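Local coordinates for protein putative Type I topoisomerase (Deinococcus radiodurans, PDB 3M4A) that probably breaks one strand of DNA, lets strands pass and rejoins it without ATP, as a type IB topoisomerase, at residues L203-D208 with G212-I217; F273-L278 with A283-S288; Y307-R310 with Q314-E317. One frame throughout, in Å; residues are numbered along the deposited sequence.

Contact 1: residues L203-D208 with G212-I217; sequences LFQTVD and GERRRI
Strands 205-207 and 214-216 pair as an antiparallel beta hairpin of the catalytic core, their short axes 4.5 Å apart, with Thr206 and Arg215 as the hydrogen-bonded pair, flanked by the non-hydrogen-bonded pairs Gln205-Arg216 and Val207-Arg214. Thr206 N gives a bond of 2.7 Å to Arg215 O, and Arg215 N answers to Thr206 O. Towards the turn, Asp208 N binds Glu213 O and Gly212 N binds Asp208 O; at the open end Ile217 N bonds to Phe204 O, and the Phe204 side chain packs on Met127 and Leu130 of helix 120-134. Gly212 has a positive phi (98°), where a side chain would press on the preceding carbonyl.

Val207 and Arg214 point to one sheet face, Thr206 and Arg215 to the other. Gln205, extended beyond CG, brings OE1 to the guanidinium edge of Arg214, whose chain bends at chi3 (50°) to meet it; NH1 lies 2.9 Å from OE1, close to the guanidinium plane, while the amide plane is turned 73° away. Gln205 NE2 binds Pro199 O; with an alanine here, Arg214 NH1 would probably lose its carbonyl partner and Pro199 O its amide donor.

On the other face, Thr206 CG2 sits over the centre of the Arg215 guanidinium, 3.8 Å from CZ, while Thr206 OG1 binds Leu118 O and Arg215 NH1 forms a salt bridge with Glu221. Arg216 leads away, its NH2 in a salt bridge with Asp141, and makes a cation-pi contact with Trp202. Arg216 NE donates in plane to a water 2.9 Å away, which also lies within hydrogen-bonding distance of Phe204 O and Ile217 O.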
# COMPACT_ATOMS: atom_id res chain seq x y z
N LEU A 203 -10.92 -11.21 13.32
CA LEU A 203 -11.61 -10.54 12.23
C LEU A 203 -11.33 -11.18 10.87
O LEU A 203 -12.27 -11.49 10.13
CB LEU A 203 -11.23 -9.06 12.21
CG LEU A 203 -11.99 -8.19 11.20
CD1 LEU A 203 -13.52 -8.36 11.29
CD2 LEU A 203 -11.60 -6.72 11.40
N PHE A 204 -10.05 -11.36 10.53
CA PHE A 204 -9.67 -11.78 9.18
C PHE A 204 -9.53 -13.29 9.14
O PHE A 204 -8.52 -13.84 9.58
CB PHE A 204 -8.42 -11.04 8.68
CG PHE A 204 -8.67 -9.57 8.50
CD1 PHE A 204 -8.14 -8.65 9.38
CD2 PHE A 204 -9.52 -9.12 7.48
CE1 PHE A 204 -8.42 -7.31 9.25
CE2 PHE A 204 -9.79 -7.78 7.33
CZ PHE A 204 -9.25 -6.87 8.21
N GLN A 205 -10.60 -13.92 8.67
CA GLN A 205 -10.69 -15.36 8.53
C GLN A 205 -11.14 -15.71 7.12
O GLN A 205 -11.81 -14.93 6.46
CB GLN A 205 -11.70 -15.90 9.52
CG GLN A 205 -11.38 -15.64 10.98
CD GLN A 205 -12.41 -16.24 11.91
OE1 GLN A 205 -12.21 -17.34 12.45
NE2 GLN A 205 -13.53 -15.56 12.08
N THR A 206 -10.80 -16.92 6.70
CA THR A 206 -11.22 -17.41 5.39
C THR A 206 -12.05 -18.67 5.62
O THR A 206 -11.80 -19.38 6.58
CB THR A 206 -9.99 -17.70 4.50
OG1 THR A 206 -10.40 -18.28 3.26
CG2 THR A 206 -8.99 -18.64 5.20
N VAL A 207 -13.04 -18.89 4.77
CA VAL A 207 -13.94 -20.05 4.81
C VAL A 207 -13.79 -20.81 3.50
O VAL A 207 -13.82 -20.19 2.43
CB VAL A 207 -15.41 -19.61 4.93
CG1 VAL A 207 -16.37 -20.80 4.78
CG2 VAL A 207 -15.65 -18.88 6.23
N ASP A 208 -13.61 -22.14 3.56
CA ASP A 208 -13.44 -22.93 2.33
C ASP A 208 -14.80 -23.44 1.91
O ASP A 208 -15.54 -23.98 2.72
CB ASP A 208 -12.48 -24.11 2.56
CG ASP A 208 -12.26 -24.93 1.29
OD1 ASP A 208 -12.99 -25.94 1.10
OD2 ASP A 208 -11.38 -24.55 0.48
N GLY A 212 -16.66 -25.92 4.33
CA GLY A 212 -16.93 -24.88 5.33
C GLY A 212 -15.85 -24.72 6.39
O GLY A 212 -16.08 -24.09 7.43
N GLU A 213 -14.67 -25.28 6.13
CA GLU A 213 -13.54 -25.20 7.06
C GLU A 213 -13.10 -23.74 7.18
O GLU A 213 -13.06 -23.04 6.17
CB GLU A 213 -12.40 -26.06 6.51
CG GLU A 213 -11.19 -26.22 7.41
CD GLU A 213 -10.16 -27.19 6.82
OE1 GLU A 213 -10.56 -28.23 6.24
OE2 GLU A 213 -8.95 -26.90 6.93
N ARG A 214 -12.76 -23.32 8.40
CA ARG A 214 -12.49 -21.91 8.72
C ARG A 214 -11.12 -21.74 9.39
O ARG A 214 -10.76 -22.53 10.26
CB ARG A 214 -13.58 -21.39 9.66
CG ARG A 214 -13.46 -19.93 10.08
CD ARG A 214 -14.76 -19.41 10.72
NE ARG A 214 -15.28 -20.27 11.78
CZ ARG A 214 -14.81 -20.33 13.03
NH1 ARG A 214 -13.78 -19.59 13.41
NH2 ARG A 214 -15.36 -21.16 13.90
N ARG A 215 -10.37 -20.72 8.98
CA ARG A 215 -9.09 -20.39 9.61
C ARG A 215 -8.77 -18.91 9.47
O ARG A 215 -9.39 -18.21 8.67
CB ARG A 215 -7.95 -21.22 9.01
CG ARG A 215 -7.71 -20.99 7.52
CD ARG A 215 -6.55 -21.82 6.96
NE ARG A 215 -6.31 -21.53 5.55
CZ ARG A 215 -5.65 -20.46 5.09
NH1 ARG A 215 -5.16 -19.56 5.94
NH2 ARG A 215 -5.49 -20.28 3.79
N ARG A 216 -7.79 -18.44 10.23
CA ARG A 216 -7.33 -17.06 10.15
C ARG A 216 -6.36 -16.85 9.01
O ARG A 216 -5.62 -17.76 8.62
CB ARG A 216 -6.61 -16.66 11.43
CG ARG A 216 -7.47 -16.41 12.62
CD ARG A 216 -6.61 -16.06 13.81
NE ARG A 216 -5.79 -14.88 13.52
CZ ARG A 216 -4.68 -14.55 14.17
NH1 ARG A 216 -4.23 -15.27 15.19
NH2 ARG A 216 -4.01 -13.47 13.78
N ILE A 217 -6.32 -15.62 8.49
CA ILE A 217 -5.19 -15.17 7.69
C ILE A 217 -4.18 -14.51 8.63
O ILE A 217 -4.48 -13.48 9.26
CB ILE A 217 -5.61 -14.13 6.62
CG1 ILE A 217 -6.68 -14.70 5.69
CG2 ILE A 217 -4.38 -13.65 5.85
CD1 ILE A 217 -6.24 -15.94 4.89
O HOH W 1 -6.40 -13.15 11.29
O HOH W 2 -13.76 -27.04 3.52

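Contact 2: residues F273-L278 with A283-S288; sequences FVADDL and AVTRGS
Val274, Ala275 and Leu278 of helix 260-278 meet a single residue of segment 283-288, Thr285. The two helices follow each other after a short loop and turn nearly at right angles, an alpha-alpha corner in which the axes of the segments come no closer than 9.0 Å and run at 100°.

Val274 is the first to touch. Its CB points at the second helix, and CG1, set anti to the backbone N (chi1 176°), meets Thr285 CG2 at 3.8 Å, the two side chains passing at a slant. Val274 also packs on Ala247, so helix 235-254 borders it as well.

Ala275 comes next and gives the nearest backbone approach, its CA lying 5.6 Å from Thr285 CA. Here the threonine hydroxyl, rather than its methyl, does most of the touching: Thr285 OG1 rests 3.3 Å from Ala275 CA and 3.4 Å from Ala275 CB. The small methyl of the alanine is what meets the hydroxyl at this narrow point.

One turn further on, Leu278 ends the helix. Its CD1 approaches Thr285 CG2 at 4.2 Å, and its side chain also packs on Arg135 and on Tyr289, a further residue of helix 282-289, while Leu278 O receives Arg239 NH2.

At chi1 -60°, Thr285 thus has CG2 anti to its own backbone N, directed towards Val274 and Leu278, and OG1 turned against Ala275. That hydroxyl is hydrogen-bonded to Thr281 O, one turn back along the chain. Between the two segments the contact is one of van der Waals packing, and the buried hydroxyl can lie against Ala275 because its hydrogen bond is already made locally, just ahead of its own helix.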
# COMPACT_ATOMS: atom_id res chain seq x y z
N PHE A 273 -1.03 15.90 11.88
CA PHE A 273 -2.24 15.22 11.40
C PHE A 273 -1.89 13.85 10.86
O PHE A 273 -2.52 12.85 11.20
CB PHE A 273 -2.94 16.07 10.33
CG PHE A 273 -4.35 15.64 10.03
CD1 PHE A 273 -5.43 16.39 10.49
CD2 PHE A 273 -4.61 14.51 9.25
CE1 PHE A 273 -6.72 16.00 10.22
CE2 PHE A 273 -5.92 14.12 8.96
CZ PHE A 273 -6.98 14.86 9.46
N VAL A 274 -0.88 13.79 10.00
CA VAL A 274 -0.45 12.52 9.42
C VAL A 274 0.13 11.60 10.50
O VAL A 274 -0.05 10.38 10.46
CB VAL A 274 0.54 12.75 8.25
CG1 VAL A 274 1.08 11.42 7.69
CG2 VAL A 274 -0.12 13.57 7.16
N ALA A 275 0.85 12.19 11.46
CA ALA A 275 1.42 11.44 12.58
C ALA A 275 0.33 10.72 13.36
O ALA A 275 0.50 9.56 13.73
CB ALA A 275 2.21 12.36 13.50
N ASP A 276 -0.77 11.41 13.60
CA ASP A 276 -1.92 10.83 14.27
C ASP A 276 -2.55 9.69 13.46
O ASP A 276 -2.89 8.64 13.99
CB ASP A 276 -2.96 11.90 14.56
CG ASP A 276 -3.96 11.45 15.58
OD1 ASP A 276 -3.59 11.34 16.77
OD2 ASP A 276 -5.11 11.18 15.18
N ASP A 277 -2.70 9.90 12.16
CA ASP A 277 -3.17 8.85 11.28
C ASP A 277 -2.28 7.60 11.33
O ASP A 277 -2.78 6.48 11.41
CB ASP A 277 -3.26 9.40 9.85
CG ASP A 277 -3.77 8.39 8.89
OD1 ASP A 277 -4.99 8.40 8.60
OD2 ASP A 277 -2.94 7.57 8.45
N LEU A 278 -0.97 7.80 11.27
CA LEU A 278 -0.01 6.68 11.20
C LEU A 278 0.30 6.05 12.57
O LEU A 278 0.86 4.95 12.63
CB LEU A 278 1.30 7.14 10.57
CG LEU A 278 1.23 7.53 9.09
CD1 LEU A 278 2.58 8.05 8.60
CD2 LEU A 278 0.80 6.34 8.23
N ALA A 283 8.12 13.57 14.77
CA ALA A 283 9.50 13.46 14.33
C ALA A 283 9.74 12.26 13.40
O ALA A 283 10.43 12.38 12.38
CB ALA A 283 10.45 13.40 15.55
N VAL A 284 9.17 11.10 13.74
CA VAL A 284 9.33 9.90 12.93
C VAL A 284 8.55 10.06 11.61
O VAL A 284 9.00 9.58 10.57
CB VAL A 284 8.87 8.65 13.69
CG1 VAL A 284 8.77 7.43 12.77
CG2 VAL A 284 9.84 8.35 14.83
N THR A 285 7.41 10.73 11.68
CA THR A 285 6.57 10.93 10.49
C THR A 285 7.28 11.82 9.47
O THR A 285 7.39 11.49 8.28
CB THR A 285 5.20 11.51 10.89
OG1 THR A 285 4.54 10.60 11.78
CG2 THR A 285 4.32 11.77 9.66
N ARG A 286 7.81 12.95 9.95
CA ARG A 286 8.56 13.87 9.09
C ARG A 286 9.84 13.22 8.57
O ARG A 286 10.20 13.38 7.40
CB ARG A 286 8.87 15.18 9.83
CG ARG A 286 9.27 16.38 8.92
CD ARG A 286 9.05 17.73 9.61
NE ARG A 286 9.09 18.84 8.65
CZ ARG A 286 8.56 20.05 8.85
NH1 ARG A 286 7.91 20.34 9.98
NH2 ARG A 286 8.68 20.97 7.91
N GLY A 287 10.53 12.48 9.44
CA GLY A 287 11.81 11.87 9.09
C GLY A 287 11.77 10.67 8.15
O GLY A 287 12.69 10.50 7.34
N SER A 288 10.74 9.83 8.26
CA SER A 288 10.70 8.54 7.58
C SER A 288 9.49 8.28 6.67
O SER A 288 9.54 7.36 5.85
CB SER A 288 10.75 7.41 8.61
OG SER A 288 11.98 7.42 9.31

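Contact 3: residues Y307-R310 with Q314-E317; sequences YEPR and QEAE
Pro309 and Gln314 bury equal areas against each other's segments, 63 Å² apiece, and Arg310 adds a further 31 Å². The contact lies at the N-terminal end of the short helix 312-316, where the preceding loop folds back on the helix. Pro309 lies against the backbone there: its CB is 3.5 Å from Glu315 N and 3.7 Å from Gln314 CB, so the CB edge of the proline meets the peptide joining Gln314 to Glu315. Its CG then slants past Glu315 CB at 3.9 Å, while elsewhere Pro309 touches Leu318.

Gln314 answers from the helix. Its CG stands anti to the carbonyl carbon (chi1 -76°) and the chain runs out straight beyond it, which takes the amide back to the loop alongside the Arg310 side chain, both heading the same way. The aliphatic start of that chain touches the amide, with Arg310 CB 3.5 Å from Gln314 OE1, whereas the guanidinium leads off elsewhere. Gln314 also packs on Arg330, which brings the short helix up to helix 323-337 near the C-terminus.

The backbone N of Gln314 is bonded to Thr311 OG1, so this residue is tied at both its main chain and its side chain to residues that precede it. Its amide oxygen takes the N-H of Arg310 in a fairly straight bond, N to OE1 2.8 Å, with the donor lying 39° out of the carbonyl plane.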
# COMPACT_ATOMS: atom_id res chain seq x y z
N TYR A 307 -0.62 19.75 -10.42
CA TYR A 307 -0.02 18.62 -11.12
C TYR A 307 -1.06 17.68 -11.74
O TYR A 307 -0.77 16.51 -12.00
CB TYR A 307 0.92 17.85 -10.20
CG TYR A 307 2.14 18.67 -9.86
CD1 TYR A 307 3.22 18.74 -10.73
CD2 TYR A 307 2.19 19.41 -8.69
CE1 TYR A 307 4.33 19.50 -10.44
CE2 TYR A 307 3.31 20.20 -8.39
CZ TYR A 307 4.36 20.24 -9.27
OH TYR A 307 5.47 21.00 -8.97
N GLU A 308 -2.25 18.20 -11.98
CA GLU A 308 -3.30 17.46 -12.67
C GLU A 308 -2.87 17.19 -14.11
O GLU A 308 -2.14 17.99 -14.70
CB GLU A 308 -4.60 18.26 -12.70
CG GLU A 308 -5.33 18.35 -11.38
CD GLU A 308 -6.64 19.10 -11.53
OE1 GLU A 308 -6.62 20.21 -12.10
OE2 GLU A 308 -7.68 18.56 -11.10
N PRO A 309 -3.31 16.07 -14.69
CA PRO A 309 -2.93 15.80 -16.08
C PRO A 309 -3.47 16.88 -17.01
O PRO A 309 -4.51 17.46 -16.73
CB PRO A 309 -3.53 14.43 -16.36
CG PRO A 309 -4.65 14.27 -15.34
CD PRO A 309 -4.17 15.00 -14.13
N ARG A 310 -2.73 17.16 -18.10
CA ARG A 310 -3.05 18.25 -19.02
C ARG A 310 -3.45 17.78 -20.43
O ARG A 310 -3.86 18.60 -21.26
CB ARG A 310 -1.84 19.17 -19.16
CG ARG A 310 -1.36 19.82 -17.88
CD ARG A 310 -0.07 20.59 -18.13
NE ARG A 310 0.24 21.50 -17.02
CZ ARG A 310 0.21 22.83 -17.08
NH1 ARG A 310 -0.08 23.48 -18.20
NH2 ARG A 310 0.52 23.53 -15.98
N GLN A 314 -1.92 11.87 -20.69
CA GLN A 314 -1.43 12.11 -19.32
C GLN A 314 -2.43 11.62 -18.29
O GLN A 314 -2.03 11.14 -17.24
CB GLN A 314 -1.13 13.58 -19.10
CG GLN A 314 0.17 14.03 -19.75
CD GLN A 314 0.42 15.50 -19.59
OE1 GLN A 314 -0.14 16.15 -18.70
NE2 GLN A 314 1.26 16.05 -20.46
N GLU A 315 -3.72 11.75 -18.58
CA GLU A 315 -4.75 11.21 -17.69
C GLU A 315 -4.80 9.69 -17.79
O GLU A 315 -4.88 8.98 -16.78
CB GLU A 315 -6.10 11.80 -18.04
CG GLU A 315 -7.20 11.45 -17.04
CD GLU A 315 -8.44 12.27 -17.26
OE1 GLU A 315 -9.03 12.18 -18.37
OE2 GLU A 315 -8.83 13.01 -16.33
N ALA A 316 -4.78 9.18 -19.02
CA ALA A 316 -4.84 7.73 -19.22
C ALA A 316 -3.73 6.97 -18.53
O ALA A 316 -3.94 5.83 -18.09
CB ALA A 316 -4.85 7.40 -20.73
N GLU A 317 -2.54 7.56 -18.44
CA GLU A 317 -1.39 6.91 -17.81
C GLU A 317 -1.53 6.80 -16.29
O GLU A 317 -0.74 6.11 -15.63
CB GLU A 317 -0.09 7.65 -18.17
CG GLU A 317 0.45 7.30 -19.55
CD GLU A 317 0.97 5.87 -19.64
OE1 GLU A 317 2.07 5.59 -19.10
OE2 GLU A 317 0.28 5.02 -20.25

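Contacts 1, 2 and 3 come in series along the chain, each closing before the next opens, and none touches another. Contact 1 is the hairpin of strands 205-207 and 214-216, and contact 2 the corner between helices 260-278 and 282-289; both belong to the catalytic core of the topoisomerase family, with centres 34 Å apart. Contact 3, at helix 312-316, lies 41 Å from contact 1, centre to centre and across the middle of the chain, and 29 Å from contact 2. The three are thus separate joints: contacts 1 and 3 come within about 9 and 11 Å of the bound DNA by nearest atoms, whereas contact 2, about 20 Å away, is buried between helices.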